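Local coordinates for protein trehalose-6-phosphate phosphatase (Cryptococcus neoformans, PDB 5DX9) that belongs to the trehalose-phosphatase family of the HAD clan and holds a magnesium ion and a glycan in its pocket, at residues A41-A52 / F72-L83; G191-Y199 / V239-T247. One frame throughout, in Å; residues are numbered along the deposited sequence.

Overall arrangement
Both contacts are partly buried and flank the mixed central sheet of this HAD-type protein, their centres 25 Å apart and their nearest atoms about 9 Å apart. They share no helix or strand. Contact 1 joins the loop and helix of 41-52 to the helix end and turns of 72-83; it is apolar and aromatic at heart, with His76, His79 and the aliphatic part of Arg48 beside it, and one end of it reaches the bound glycan. Contact 2 packs helix 190-200 against segment 239-247, with a selenomethionine, two prolines and a tyrosine at its centre; unlike contact 1, it adds a direct arginine-to-carbonyl hydrogen bond and a water bridge.

Contact 1: A41-A52 / F72-L83; sequences AVPTERTRNAIA and FLEEHWGHLDRL
One face of the Trp77 indole is covered by Pro43, whose CG stands 3.6 Å above the ring plane, offset toward the rim, while CB comes within 3.5 Å of Trp77 CZ2. At the edge of the same indole lies Thr47 CG2, near the ring plane. The far corner of the six-membered ring reaches the helix of 45-52: Trp77 CH2 is 3.9 Å from Ile51 CG1, and Trp77 CZ3 touches the CA of Arg48. The Phe72 ring meets the other segment by its edge, with the backbone oxygen of Ala41 in its plane and 3.4 Å from CZ; His76 ND1 stands over one face, toward the rim, and makes a weak hydrogen bond to Phe72 O. The imidazole of His76 has Glu75 CG over the centre of one face, and Val42 CG1 approaches its NE2 obliquely.

The extended first part of the Arg48 chain carries CD to within 3.5 Å of His79 NE2. The bend at chi3 (43°) then turns NE and NH2 to Glu45, which they take side-on, one nitrogen to each carboxylate oxygen, from above its plane. Leu80 CD2 packs on Ala52 CB at 3.9 Å.

The axes of pieces 45-52 and 72-77 of helices 45-56 and 70-77 are nearly perpendicular (89°) and 12.8 Å apart, a gap bridged largely by the indole. Trp77 and Leu83 continue onto strand 60-65, so a loop and two helices pack on the mixed, largely parallel sheet of the HAD fold, and the loop before helix 45-56 brings Ala41 to the bound alpha-D-glucopyranose.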
loop_
_atom_site.group_PDB
_atom_site.type_symbol
_atom_site.label_atom_id
_atom_site.label_comp_id
_atom_site.label_asym_id
_atom_site.label_seq_id
_atom_site.Cartn_x
_atom_site.Cartn_y
_atom_site.Cartn_z
ATOM N N ALA A 41 7.143 -11.488 -10.499
ATOM C CA ALA A 41 7.544 -10.868 -9.238
ATOM C C ALA A 41 7.198 -11.759 -8.048
ATOM O O ALA A 41 6.407 -11.378 -7.184
ATOM C CB ALA A 41 6.887 -9.507 -9.089
ATOM N N VAL A 42 7.792 -12.946 -8.007
ATOM C CA VAL A 42 7.501 -13.907 -6.949
ATOM C C VAL A 42 8.476 -13.763 -5.780
ATOM O O VAL A 42 9.679 -13.592 -5.984
ATOM C CB VAL A 42 7.547 -15.353 -7.476
ATOM C CG1 VAL A 42 6.593 -15.511 -8.657
ATOM C CG2 VAL A 42 8.964 -15.732 -7.877
ATOM N N PRO A 43 7.954 -13.834 -4.547
ATOM C CA PRO A 43 8.786 -13.652 -3.353
ATOM C C PRO A 43 9.817 -14.762 -3.197
ATOM O O PRO A 43 9.532 -15.920 -3.504
ATOM C CB PRO A 43 7.767 -13.680 -2.206
ATOM C CG PRO A 43 6.627 -14.470 -2.739
ATOM C CD PRO A 43 6.556 -14.150 -4.206
ATOM N N THR A 44 11.008 -14.402 -2.731
ATOM C CA THR A 44 12.071 -15.374 -2.512
ATOM C C THR A 44 11.750 -16.242 -1.305
ATOM O O THR A 44 10.734 -16.041 -0.640
ATOM C CB THR A 44 13.428 -14.690 -2.289
ATOM O OG1 THR A 44 13.387 -13.938 -1.070
ATOM C CG2 THR A 44 13.752 -13.759 -3.445
ATOM N N GLU A 45 12.622 -17.204 -1.021
ATOM C CA GLU A 45 12.439 -18.070 0.135
ATOM C C GLU A 45 12.620 -17.280 1.428
ATOM O O GLU A 45 11.798 -17.365 2.339
ATOM C CB GLU A 45 13.417 -19.246 0.089
ATOM C CG GLU A 45 12.854 -20.524 0.680
ATOM C CD GLU A 45 11.565 -20.944 0.001
ATOM O OE1 GLU A 45 11.583 -21.144 -1.235
ATOM O OE2 GLU A 45 10.533 -21.058 0.699
ATOM N N ARG A 46 13.703 -16.512 1.496
ATOM C CA ARG A 46 14.002 -15.712 2.678
ATOM C C ARG A 46 12.900 -14.697 2.965
ATOM O O ARG A 46 12.551 -14.464 4.122
ATOM C CB ARG A 46 15.345 -14.998 2.511
ATOM C CG ARG A 46 16.550 -15.923 2.580
ATOM C CD ARG A 46 17.826 -15.212 2.152
ATOM N NE ARG A 46 18.107 -14.026 2.957
ATOM C CZ ARG A 46 19.117 -13.191 2.726
ATOM N NH1 ARG A 46 19.941 -13.414 1.713
ATOM N NH2 ARG A 46 19.304 -12.134 3.504
ATOM N N THR A 47 12.351 -14.102 1.910
ATOM C CA THR A 47 11.295 -13.104 2.056
ATOM C C THR A 47 10.028 -13.732 2.617
ATOM O O THR A 47 9.422 -13.211 3.556
ATOM C CB THR A 47 10.970 -12.423 0.711
ATOM O OG1 THR A 47 12.099 -11.656 0.277
ATOM C CG2 THR A 47 9.764 -11.507 0.852
ATOM N N ARG A 48 9.633 -14.857 2.030
ATOM C CA ARG A 48 8.461 -15.594 2.481
ATOM C C ARG A 48 8.609 -16.003 3.941
ATOM O O ARG A 48 7.652 -15.940 4.712
ATOM C CB ARG A 48 8.233 -16.824 1.598
ATOM C CG ARG A 48 7.323 -17.877 2.209
ATOM C CD ARG A 48 6.857 -18.886 1.163
ATOM N NE ARG A 48 7.936 -19.304 0.273
ATOM C CZ ARG A 48 8.141 -18.799 -0.940
ATOM N NH1 ARG A 48 7.334 -17.856 -1.410
ATOM N NH2 ARG A 48 9.148 -19.238 -1.685
ATOM N N ASN A 49 9.815 -16.411 4.318
ATOM C CA ASN A 49 10.087 -16.818 5.692
ATOM C C ASN A 49 9.951 -15.661 6.679
ATOM O O ASN A 49 9.379 -15.819 7.760
ATOM C CB ASN A 49 11.484 -17.429 5.802
ATOM C CG ASN A 49 11.605 -18.747 5.064
ATOM O OD1 ASN A 49 10.602 -19.368 4.709
ATOM N ND2 ASN A 49 12.836 -19.188 4.838
ATOM N N ALA A 50 10.476 -14.499 6.299
ATOM C CA ALA A 50 10.461 -13.325 7.166
ATOM C C ALA A 50 9.038 -12.892 7.501
ATOM O O ALA A 50 8.687 -12.739 8.671
ATOM C CB ALA A 50 11.224 -12.180 6.514
ATOM N N ILE A 51 8.227 -12.694 6.467
ATOM C CA ILE A 51 6.837 -12.291 6.643
ATOM C C ILE A 51 6.067 -13.327 7.453
ATOM O O ILE A 51 5.197 -12.982 8.252
ATOM C CB ILE A 51 6.126 -12.086 5.288
ATOM C CG1 ILE A 51 6.879 -11.063 4.434
ATOM C CG2 ILE A 51 4.689 -11.646 5.505
ATOM C CD1 ILE A 51 6.851 -9.656 4.995
ATOM N N ALA A 52 6.393 -14.596 7.235
ATOM C CA ALA A 52 5.752 -15.689 7.957
ATOM C C ALA A 52 5.988 -15.560 9.457
ATOM O O ALA A 52 5.043 -15.592 10.246
ATOM C CB ALA A 52 6.260 -17.026 7.452
ATOM N N PHE A 72 -3.282 -12.528 -7.665
ATOM C CA PHE A 72 -1.827 -12.614 -7.586
ATOM C C PHE A 72 -1.366 -12.679 -6.135
ATOM O O PHE A 72 -0.479 -13.456 -5.792
ATOM C CB PHE A 72 -1.174 -11.421 -8.289
ATOM C CG PHE A 72 0.318 -11.345 -8.101
ATOM C CD1 PHE A 72 1.176 -11.959 -9.000
ATOM C CD2 PHE A 72 0.863 -10.654 -7.031
ATOM C CE1 PHE A 72 2.550 -11.886 -8.832
ATOM C CE2 PHE A 72 2.235 -10.580 -6.856
ATOM C CZ PHE A 72 3.079 -11.195 -7.758
ATOM N N LEU A 73 -1.978 -11.859 -5.288
ATOM C CA LEU A 73 -1.606 -11.801 -3.879
ATOM C C LEU A 73 -1.936 -13.112 -3.170
ATOM O O LEU A 73 -1.118 -13.639 -2.410
ATOM C CB LEU A 73 -2.304 -10.627 -3.196
ATOM C CG LEU A 73 -1.832 -9.259 -3.694
ATOM C CD1 LEU A 73 -2.577 -8.140 -3.000
ATOM C CD2 LEU A 73 -0.330 -9.105 -3.494
ATOM N N GLU A 74 -3.127 -13.642 -3.433
ATOM C CA GLU A 74 -3.540 -14.931 -2.882
ATOM C C GLU A 74 -2.597 -16.050 -3.307
ATOM O O GLU A 74 -2.224 -16.900 -2.498
ATOM C CB GLU A 74 -4.970 -15.266 -3.308
ATOM C CG GLU A 74 -6.029 -14.869 -2.292
ATOM C CD GLU A 74 -6.020 -15.758 -1.057
ATOM O OE1 GLU A 74 -6.628 -15.365 -0.036
ATOM O OE2 GLU A 74 -5.414 -16.852 -1.105
ATOM N N GLU A 75 -2.214 -16.040 -4.580
ATOM C CA GLU A 75 -1.365 -17.088 -5.132
ATOM C C GLU A 75 -0.052 -17.235 -4.376
ATOM O O GLU A 75 0.437 -18.345 -4.182
ATOM C CB GLU A 75 -1.071 -16.820 -6.612
ATOM C CG GLU A 75 0.003 -17.734 -7.198
ATOM C CD GLU A 75 0.053 -17.698 -8.718
ATOM O OE1 GLU A 75 -0.976 -17.362 -9.342
ATOM O OE2 GLU A 75 1.122 -18.008 -9.291
ATOM N N HIS A 76 0.519 -16.113 -3.952
ATOM C CA HIS A 76 1.850 -16.133 -3.363
ATOM C C HIS A 76 1.848 -15.885 -1.860
ATOM O O HIS A 76 2.863 -16.094 -1.202
ATOM C CB HIS A 76 2.749 -15.099 -4.047
ATOM C CG HIS A 76 3.005 -15.384 -5.496
ATOM N ND1 HIS A 76 2.512 -14.592 -6.508
ATOM C CD2 HIS A 76 3.699 -16.378 -6.100
ATOM C CE1 HIS A 76 2.890 -15.081 -7.676
ATOM N NE2 HIS A 76 3.614 -16.169 -7.451
ATOM N N TRP A 77 0.719 -15.446 -1.312
ATOM C CA TRP A 77 0.668 -15.118 0.113
ATOM C C TRP A 77 -0.540 -15.708 0.831
ATOM O O TRP A 77 -0.618 -15.658 2.058
ATOM C CB TRP A 77 0.680 -13.597 0.309
ATOM C CG TRP A 77 1.956 -12.947 -0.132
ATOM C CD1 TRP A 77 2.122 -12.102 -1.189
ATOM C CD2 TRP A 77 3.251 -13.102 0.465
ATOM N NE1 TRP A 77 3.437 -11.714 -1.284
ATOM C CE2 TRP A 77 4.151 -12.317 -0.281
ATOM C CE3 TRP A 77 3.736 -13.825 1.561
ATOM C CZ2 TRP A 77 5.507 -12.234 0.031
ATOM C CZ3 TRP A 77 5.083 -13.742 1.870
ATOM C CH2 TRP A 77 5.953 -12.951 1.108
ATOM N N GLY A 78 -1.476 -16.268 0.071
ATOM C CA GLY A 78 -2.700 -16.807 0.638
ATOM C C GLY A 78 -2.468 -17.944 1.614
ATOM O O GLY A 78 -3.351 -18.289 2.398
ATOM N N HIS A 79 -1.270 -18.519 1.571
ATOM C CA HIS A 79 -0.927 -19.649 2.428
ATOM C C HIS A 79 -0.600 -19.223 3.861
ATOM O O HIS A 79 -0.474 -20.067 4.751
ATOM C CB HIS A 79 0.251 -20.419 1.839
ATOM C CG HIS A 79 1.558 -19.698 1.950
ATOM N ND1 HIS A 79 1.892 -18.636 1.139
ATOM C CD2 HIS A 79 2.614 -19.895 2.772
ATOM C CE1 HIS A 79 3.100 -18.206 1.461
ATOM N NE2 HIS A 79 3.561 -18.952 2.447
ATOM N N LEU A 80 -0.450 -17.920 4.081
ATOM C CA LEU A 80 -0.219 -17.403 5.428
ATOM C C LEU A 80 -1.536 -16.949 6.037
ATOM O O LEU A 80 -2.101 -15.928 5.643
ATOM C CB LEU A 80 0.795 -16.257 5.417
ATOM C CG LEU A 80 2.243 -16.668 5.143
ATOM C CD1 LEU A 80 3.186 -15.477 5.258
ATOM C CD2 LEU A 80 2.672 -17.787 6.074
ATOM N N ASP A 81 -2.015 -17.721 7.005
ATOM C CA ASP A 81 -3.344 -17.526 7.563
ATOM C C ASP A 81 -3.507 -16.199 8.294
ATOM O O ASP A 81 -4.614 -15.683 8.388
ATOM C CB ASP A 81 -3.687 -18.674 8.515
ATOM C CG ASP A 81 -5.096 -18.569 9.066
ATOM O OD1 ASP A 81 -6.031 -18.337 8.268
ATOM O OD2 ASP A 81 -5.266 -18.701 10.296
ATOM N N ARG A 82 -2.416 -15.648 8.815
ATOM C CA ARG A 82 -2.500 -14.430 9.616
ATOM C C ARG A 82 -2.150 -13.170 8.820
ATOM O O ARG A 82 -2.220 -12.057 9.343
ATOM C CB ARG A 82 -1.586 -14.542 10.840
ATOM C CG ARG A 82 -2.071 -15.514 11.910
ATOM C CD ARG A 82 -3.063 -14.854 12.863
ATOM N NE ARG A 82 -4.430 -14.858 12.347
ATOM C CZ ARG A 82 -5.359 -13.968 12.688
ATOM N NH1 ARG A 82 -5.064 -12.989 13.534
ATOM N NH2 ARG A 82 -6.580 -14.051 12.175
ATOM N N LEU A 83 -1.782 -13.344 7.556
ATOM C CA LEU A 83 -1.405 -12.207 6.721
ATOM C C LEU A 83 -2.607 -11.560 6.046
ATOM O O LEU A 83 -3.243 -12.160 5.178
ATOM C CB LEU A 83 -0.395 -12.635 5.659
ATOM C CG LEU A 83 0.002 -11.531 4.679
ATOM C CD1 LEU A 83 0.634 -10.363 5.419
ATOM C CD2 LEU A 83 0.939 -12.075 3.612
#

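Contact 2: G191-Y199 / V239-T247; sequences GEIVRRLMY and VMKPPVAVT
Arg196 crosses from helix 190-200 to Ala245 and Val246 of the short helix 244-247, touching them along much of its length. Its CB lies 3.7 Å from Ala245 CB, and CG is 3.6 Å from Val246 CG2. Extended from CG to NE, with CG trans to the backbone nitrogen (chi1 167°), the chain carries CD past the carbonyl of Ala245 and delivers NH1 to that oxygen. The NH1 to Ala245 O hydrogen bond is 3.0 Å long and somewhat bent at the hydrogen (141°), with the acceptor close to the guanidinium plane. The other two nitrogens of Arg196 are held as well: NE in a salt bridge with Glu200, NH2 by a hydrogen bond to Gln95.

One turn earlier on the helix, Glu192 O lies against Ala245 CB. A water joins Glu192 OE1 to Val244 N, accepting from the amide at the start of helix 244-247. The Tyr199 side chain lies against the two prolines: Tyr199 CB is 3.7 Å from Pro243 CD, and ring atom CE1 is 3.6 Å from Pro242 CA, while OH bonds to Pro259 O. The selenomethionine at Met240, extended throughout, runs its SE and CE along the helix to reach Arg195 CB, 3.6 Å from CE.

Met240 also pairs through its backbone with Val261 of strand 261-263. On another side of helix 190-200, Val194 and Met198 pack on helix 217-225 and on strand 21-25, which places this helix between the central sheet and segment 239-247.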
loop_
_atom_site.group_PDB
_atom_site.type_symbol
_atom_site.label_atom_id
_atom_site.label_comp_id
_atom_site.label_asym_id
_atom_site.label_seq_id
_atom_site.Cartn_x
_atom_site.Cartn_y
_atom_site.Cartn_z
ATOM N N GLY A 191 -3.854 4.872 1.466
ATOM C CA GLY A 191 -3.909 5.661 2.682
ATOM C C GLY A 191 -5.144 5.371 3.515
ATOM O O GLY A 191 -5.073 5.297 4.742
ATOM N N GLU A 192 -6.283 5.211 2.848
ATOM C CA GLU A 192 -7.535 4.948 3.547
ATOM C C GLU A 192 -7.507 3.585 4.224
ATOM O O GLU A 192 -8.127 3.389 5.266
ATOM C CB GLU A 192 -8.722 5.037 2.584
ATOM C CG GLU A 192 -9.060 6.454 2.163
ATOM C CD GLU A 192 -9.435 7.326 3.343
ATOM O OE1 GLU A 192 -9.834 6.772 4.391
ATOM O OE2 GLU A 192 -9.324 8.565 3.227
ATOM N N ILE A 193 -6.790 2.644 3.622
ATOM C CA ILE A 193 -6.652 1.312 4.193
ATOM C C ILE A 193 -5.862 1.375 5.495
ATOM O O ILE A 193 -6.237 0.763 6.494
ATOM C CB ILE A 193 -5.954 0.348 3.224
ATOM C CG1 ILE A 193 -6.775 0.202 1.938
ATOM C CG2 ILE A 193 -5.726 -1.000 3.885
ATOM C CD1 ILE A 193 -8.214 -0.213 2.169
ATOM N N VAL A 194 -4.765 2.126 5.468
ATOM C CA VAL A 194 -3.934 2.321 6.647
ATOM C C VAL A 194 -4.750 2.908 7.791
ATOM O O VAL A 194 -4.587 2.519 8.945
ATOM C CB VAL A 194 -2.744 3.249 6.348
ATOM C CG1 VAL A 194 -1.992 3.584 7.630
ATOM C CG2 VAL A 194 -1.820 2.617 5.309
ATOM N N ARG A 195 -5.636 3.840 7.456
ATOM C CA ARG A 195 -6.457 4.507 8.457
ATOM C C ARG A 195 -7.513 3.562 9.014
ATOM O O ARG A 195 -7.772 3.550 10.218
ATOM C CB ARG A 195 -7.110 5.753 7.864
ATOM C CG ARG A 195 -6.098 6.744 7.320
ATOM C CD ARG A 195 -6.445 8.161 7.710
ATOM N NE ARG A 195 -7.459 8.740 6.837
ATOM C CZ ARG A 195 -7.188 9.335 5.680
ATOM N NH1 ARG A 195 -5.933 9.417 5.255
ATOM N NH2 ARG A 195 -8.170 9.841 4.945
ATOM N N ARG A 196 -8.122 2.776 8.133
ATOM C CA ARG A 196 -9.025 1.715 8.557
ATOM C C ARG A 196 -8.331 0.795 9.555
ATOM O O ARG A 196 -8.893 0.453 10.595
ATOM C CB ARG A 196 -9.514 0.908 7.355
ATOM C CG ARG A 196 -10.212 -0.391 7.729
ATOM C CD ARG A 196 -10.167 -1.382 6.581
ATOM N NE ARG A 196 -10.724 -2.678 6.957
ATOM C CZ ARG A 196 -11.967 -3.056 6.692
ATOM N NH1 ARG A 196 -12.784 -2.239 6.040
ATOM N NH2 ARG A 196 -12.393 -4.253 7.073
ATOM N N LEU A 197 -7.100 0.407 9.233
ATOM C CA LEU A 197 -6.332 -0.483 10.096
ATOM C C LEU A 197 -5.992 0.164 11.438
ATOM O O LEU A 197 -6.004 -0.505 12.471
ATOM C CB LEU A 197 -5.048 -0.931 9.397
ATOM C CG LEU A 197 -5.250 -1.749 8.122
ATOM C CD1 LEU A 197 -3.968 -2.467 7.743
ATOM C CD2 LEU A 197 -6.391 -2.731 8.303
HETATM N N MSE A 198 -5.680 1.457 11.427
HETATM C CA MSE A 198 -5.406 2.164 12.675
HETATM C C MSE A 198 -6.664 2.255 13.538
HETATM O O MSE A 198 -6.601 2.074 14.754
HETATM C CB MSE A 198 -4.841 3.563 12.400
HETATM C CG MSE A 198 -3.354 3.569 12.059
HETATM SE SE MSE A 198 -2.600 5.352 11.747
HETATM C CE MSE A 198 -3.736 5.924 10.264
ATOM N N TYR A 199 -7.802 2.525 12.906
ATOM C CA TYR A 199 -9.065 2.595 13.632
ATOM C C TYR A 199 -9.404 1.247 14.256
ATOM O O TYR A 199 -9.916 1.183 15.372
ATOM C CB TYR A 199 -10.203 3.048 12.715
ATOM C CG TYR A 199 -11.541 3.117 13.416
ATOM C CD1 TYR A 199 -11.940 4.268 14.078
ATOM C CD2 TYR A 199 -12.399 2.024 13.429
ATOM C CE1 TYR A 199 -13.157 4.335 14.728
ATOM C CE2 TYR A 199 -13.620 2.082 14.077
ATOM C CZ TYR A 199 -13.993 3.240 14.725
ATOM O OH TYR A 199 -15.206 3.310 15.372
ATOM N N VAL A 239 -7.404 11.431 19.196
ATOM C CA VAL A 239 -8.689 10.826 18.883
ATOM C C VAL A 239 -8.871 10.674 17.378
ATOM O O VAL A 239 -8.464 11.540 16.602
ATOM C CB VAL A 239 -9.851 11.657 19.456
ATOM C CG1 VAL A 239 -11.190 11.089 19.009
ATOM C CG2 VAL A 239 -9.762 11.709 20.973
HETATM N N MSE A 240 -9.487 9.571 16.968
HETATM C CA MSE A 240 -9.713 9.315 15.553
HETATM C C MSE A 240 -11.162 8.946 15.257
HETATM O O MSE A 240 -11.700 7.998 15.830
HETATM C CB MSE A 240 -8.789 8.204 15.064
HETATM C CG MSE A 240 -8.894 7.944 13.581
HETATM SE SE MSE A 240 -7.897 6.376 13.019
HETATM C CE MSE A 240 -8.351 6.452 11.120
ATOM N N LYS A 241 -11.792 9.703 14.362
ATOM C CA LYS A 241 -13.133 9.375 13.892
ATOM C C LYS A 241 -13.087 8.143 12.994
ATOM O O LYS A 241 -12.040 7.824 12.429
ATOM C CB LYS A 241 -13.757 10.543 13.123
ATOM C CG LYS A 241 -13.824 11.865 13.876
ATOM C CD LYS A 241 -14.714 12.858 13.132
ATOM C CE LYS A 241 -14.591 14.274 13.678
ATOM N NZ LYS A 241 -13.459 15.016 13.050
ATOM N N PRO A 242 -14.221 7.440 12.867
ATOM C CA PRO A 242 -14.320 6.321 11.922
ATOM C C PRO A 242 -14.072 6.786 10.486
ATOM O O PRO A 242 -14.804 7.639 9.985
ATOM C CB PRO A 242 -15.758 5.828 12.107
ATOM C CG PRO A 242 -16.137 6.274 13.484
ATOM C CD PRO A 242 -15.436 7.584 13.686
ATOM N N PRO A 243 -13.041 6.230 9.833
ATOM C CA PRO A 243 -12.632 6.639 8.486
ATOM C C PRO A 243 -13.518 6.061 7.386
ATOM O O PRO A 243 -14.277 5.124 7.626
ATOM C CB PRO A 243 -11.209 6.091 8.380
ATOM C CG PRO A 243 -11.238 4.868 9.221
ATOM C CD PRO A 243 -12.171 5.168 10.370
ATOM N N VAL A 244 -13.399 6.621 6.186
ATOM C CA VAL A 244 -14.227 6.229 5.051
ATOM C C VAL A 244 -14.070 4.753 4.702
ATOM O O VAL A 244 -15.039 4.089 4.340
ATOM C CB VAL A 244 -13.891 7.079 3.808
ATOM C CG1 VAL A 244 -14.710 6.631 2.608
ATOM C CG2 VAL A 244 -14.133 8.552 4.100
ATOM N N ALA A 245 -12.848 4.242 4.820
ATOM C CA ALA A 245 -12.571 2.846 4.502
ATOM C C ALA A 245 -13.230 1.902 5.506
ATOM O O ALA A 245 -13.186 0.684 5.346
ATOM C CB ALA A 245 -11.075 2.601 4.452
ATOM N N VAL A 246 -13.836 2.475 6.540
ATOM C CA VAL A 246 -14.559 1.697 7.534
ATOM C C VAL A 246 -16.068 1.862 7.377
ATOM O O VAL A 246 -16.819 0.888 7.420
ATOM C CB VAL A 246 -14.163 2.105 8.967
ATOM C CG1 VAL A 246 -15.168 1.560 9.972
ATOM C CG2 VAL A 246 -12.749 1.636 9.286
ATOM N N THR A 247 -16.500 3.103 7.186
ATOM C CA THR A 247 -17.918 3.439 7.191
ATOM C C THR A 247 -18.625 3.085 5.886
ATOM O O THR A 247 -19.801 2.719 5.891
ATOM C CB THR A 247 -18.124 4.937 7.468
ATOM O OG1 THR A 247 -17.419 5.709 6.486
ATOM C CG2 THR A 247 -17.607 5.290 8.851
HETATM O O HOH W 1 -11.331 8.694 5.969
#